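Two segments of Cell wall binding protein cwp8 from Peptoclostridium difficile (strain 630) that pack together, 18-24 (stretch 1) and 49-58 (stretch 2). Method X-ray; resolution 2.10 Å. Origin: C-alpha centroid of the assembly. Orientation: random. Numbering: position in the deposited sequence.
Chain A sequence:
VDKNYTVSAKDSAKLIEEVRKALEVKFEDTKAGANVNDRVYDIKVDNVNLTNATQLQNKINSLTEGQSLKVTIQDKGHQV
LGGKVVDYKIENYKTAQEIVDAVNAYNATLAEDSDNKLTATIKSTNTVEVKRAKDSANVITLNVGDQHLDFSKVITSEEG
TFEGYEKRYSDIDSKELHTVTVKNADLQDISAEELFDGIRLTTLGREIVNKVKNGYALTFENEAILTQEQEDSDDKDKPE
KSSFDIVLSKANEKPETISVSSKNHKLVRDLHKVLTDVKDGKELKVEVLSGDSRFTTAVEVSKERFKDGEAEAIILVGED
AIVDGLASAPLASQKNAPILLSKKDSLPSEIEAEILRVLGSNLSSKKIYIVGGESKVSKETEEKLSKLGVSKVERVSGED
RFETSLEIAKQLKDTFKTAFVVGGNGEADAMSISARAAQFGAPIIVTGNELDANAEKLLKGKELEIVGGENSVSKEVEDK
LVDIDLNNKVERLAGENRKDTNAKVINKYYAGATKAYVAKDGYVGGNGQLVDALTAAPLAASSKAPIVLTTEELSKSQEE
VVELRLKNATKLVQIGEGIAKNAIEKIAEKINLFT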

# COMPACT_ATOMS: atom_id res chain seq x y z
N GLU A 18 31.09 12.19 5.76
CA GLU A 18 31.61 11.28 4.76
C GLU A 18 32.38 12.20 3.76
O GLU A 18 33.52 11.93 3.36
CB GLU A 18 30.41 10.56 4.10
CG GLU A 18 29.98 9.29 4.84
CD GLU A 18 28.87 8.51 4.13
OE1 GLU A 18 28.44 8.90 3.03
OE2 GLU A 18 28.43 7.49 4.71
N VAL A 19 31.75 13.34 3.42
CA VAL A 19 32.39 14.24 2.47
C VAL A 19 33.58 14.98 3.16
O VAL A 19 34.61 15.15 2.54
CB VAL A 19 31.28 15.22 1.97
CG1 VAL A 19 31.93 16.30 1.16
CG2 VAL A 19 30.22 14.47 1.14
N ARG A 20 33.38 15.44 4.41
CA ARG A 20 34.45 16.14 5.15
C ARG A 20 35.73 15.27 5.12
O ARG A 20 36.80 15.73 4.74
CB ARG A 20 33.99 16.47 6.62
CG ARG A 20 34.97 17.40 7.28
CD ARG A 20 34.57 17.99 8.62
NE ARG A 20 33.13 18.02 8.88
CZ ARG A 20 32.38 19.11 8.77
NH1 ARG A 20 32.92 20.26 8.39
NH2 ARG A 20 31.09 19.05 9.03
N LYS A 21 35.61 14.02 5.45
CA LYS A 21 36.77 13.13 5.45
C LYS A 21 37.35 12.94 4.08
O LYS A 21 38.58 13.00 3.92
CB LYS A 21 36.37 11.77 6.04
CG LYS A 21 36.30 11.79 7.56
CD LYS A 21 36.06 10.38 8.12
CE LYS A 21 35.51 10.43 9.54
NZ LYS A 21 34.92 9.12 9.96
N ALA A 22 36.48 12.72 3.05
CA ALA A 22 36.97 12.46 1.68
C ALA A 22 37.72 13.72 1.16
O ALA A 22 38.72 13.61 0.41
CB ALA A 22 35.79 12.10 0.75
N LEU A 23 37.21 14.91 1.52
CA LEU A 23 37.91 16.15 1.10
C LEU A 23 39.35 16.19 1.69
O LEU A 23 40.18 16.90 1.16
CB LEU A 23 37.16 17.41 1.62
CG LEU A 23 35.82 17.64 0.96
CD1 LEU A 23 35.06 18.81 1.58
CD2 LEU A 23 36.08 17.92 -0.52
N GLU A 24 39.63 15.44 2.79
CA GLU A 24 41.00 15.55 3.29
C GLU A 24 42.01 14.71 2.49
O GLU A 24 43.20 15.05 2.53
CB GLU A 24 41.02 15.22 4.78
CG GLU A 24 40.33 16.33 5.57
CD GLU A 24 40.64 17.72 4.95
OE1 GLU A 24 39.81 18.28 4.17
OE2 GLU A 24 41.71 18.23 5.23
N ASN A 49 31.99 22.80 -7.96
CA ASN A 49 33.07 22.39 -7.05
C ASN A 49 32.78 22.71 -5.55
O ASN A 49 32.42 23.81 -5.23
CB ASN A 49 34.35 23.03 -7.44
CG ASN A 49 35.47 22.55 -6.49
OD1 ASN A 49 35.94 21.40 -6.60
ND2 ASN A 49 35.95 23.41 -5.55
N LEU A 50 32.87 21.75 -4.68
CA LEU A 50 32.59 21.98 -3.26
C LEU A 50 33.78 22.70 -2.55
O LEU A 50 34.85 22.15 -2.46
CB LEU A 50 32.30 20.65 -2.56
CG LEU A 50 31.68 20.81 -1.15
CD1 LEU A 50 30.48 21.80 -1.09
CD2 LEU A 50 31.12 19.41 -0.82
N THR A 51 33.56 23.92 -2.06
CA THR A 51 34.63 24.66 -1.41
C THR A 51 34.99 23.85 -0.06
O THR A 51 36.16 23.63 0.13
CB THR A 51 34.21 26.06 -1.01
OG1 THR A 51 33.73 26.75 -2.18
CG2 THR A 51 35.45 26.84 -0.36
N ASN A 52 34.02 23.39 0.77
CA ASN A 52 34.44 22.57 2.01
C ASN A 52 33.18 21.94 2.56
O ASN A 52 32.13 22.23 1.97
CB ASN A 52 35.18 23.53 3.04
CG ASN A 52 34.34 24.77 3.45
OD1 ASN A 52 33.16 24.68 3.67
ND2 ASN A 52 34.88 25.96 3.62
N ALA A 53 33.17 21.13 3.69
CA ALA A 53 31.92 20.52 4.05
C ALA A 53 30.96 21.48 4.53
O ALA A 53 29.76 21.25 4.40
CB ALA A 53 32.10 19.45 5.11
N THR A 54 31.41 22.58 5.10
CA THR A 54 30.39 23.48 5.59
C THR A 54 29.52 24.08 4.36
O THR A 54 28.36 24.37 4.54
CB THR A 54 31.07 24.68 6.39
OG1 THR A 54 31.79 24.09 7.49
CG2 THR A 54 30.06 25.73 6.98
N GLN A 55 30.09 24.30 3.18
CA GLN A 55 29.22 24.86 2.11
C GLN A 55 28.22 23.71 1.75
O GLN A 55 27.12 23.99 1.37
CB GLN A 55 30.10 25.20 0.89
CG GLN A 55 29.24 25.67 -0.38
CD GLN A 55 30.21 25.92 -1.49
OE1 GLN A 55 30.87 24.97 -2.07
NE2 GLN A 55 30.55 27.13 -1.64
N LEU A 56 28.59 22.38 1.99
CA LEU A 56 27.67 21.29 1.61
C LEU A 56 26.47 21.44 2.51
O LEU A 56 25.29 21.61 2.09
CB LEU A 56 28.35 19.87 1.75
CG LEU A 56 27.34 18.65 1.54
CD1 LEU A 56 26.54 18.82 0.22
CD2 LEU A 56 28.04 17.33 1.40
N GLN A 57 26.82 21.41 3.85
CA GLN A 57 25.86 21.65 4.92
C GLN A 57 24.93 22.86 4.65
O GLN A 57 23.70 22.74 4.83
CB GLN A 57 26.61 21.97 6.22
CG GLN A 57 25.68 22.09 7.42
CD GLN A 57 25.99 20.96 8.39
OE1 GLN A 57 25.22 20.00 8.51
NE2 GLN A 57 27.13 21.04 9.11
N ASN A 58 25.51 24.04 4.29
CA ASN A 58 24.65 25.19 4.07
C ASN A 58 23.72 24.96 2.85
O ASN A 58 22.63 25.54 2.84
CB ASN A 58 25.45 26.51 3.78
CG ASN A 58 26.28 27.02 4.99
OD1 ASN A 58 27.30 27.70 4.79
ND2 ASN A 58 25.87 26.81 6.21

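The rule of this contact is a small residue at the point of closest approach and longer side chains laid around it. The helix of 18-24 meets the helix beginning at Ala53 in a roughly antiparallel way, with 153° between their directions and axes 9.7 Å apart. Arg20 CA and Ala53 CA come within 5.2 Å, and a methyl group is all that Ala53 places in that gap.

Arg20 leaves its backbone sideways, then returns. With chi1 and chi2 both t, the chain runs out extended; chi3, at -22° and between wells, folds it back, and with chi4 at -103° one face of the guanidinium lies over Ala53 CB, 3.5 Å from Arg20 NH1. Its edge looks toward polar groups, Thr54 OG1 at 4.1 Å from Arg20 NH1 and Gln57 NE2 at 4.4 Å from Arg20 NH2, distances that speak of proximity rather than bonding. Arg20 NE is hydrogen-bonded elsewhere in the structure.

Beside this polar margin lies a buried apolar patch. In Val19, chi1 t, CG2 is nearest Leu56 CD2, at 3.6 Å; Val19 CG1 lies 3.8 Å from Leu50 CD2 and 4.0 Å from Leu56 CD2, touching both. Both leucines adopt the same t, p rotamer, although one precedes the second helix and the other lies within it. One turn after Val19, Leu23 in the m, t rotamer extends CD1 to the start of that helix, 3.7 Å from Ala53 N, so an aliphatic group packs on backbone.

No hydrogen bond crosses between the stretches; polar order is kept local. Asn52, chi1 p, caps its helix by accepting from Gln55 N at OD1 (3.1 Å). Gln55, extended through t, t, reaches back so that its OE1 accepts from Thr51 N at 2.9 Å; two side-chain-to-backbone bonds thus span the turn around Ala53.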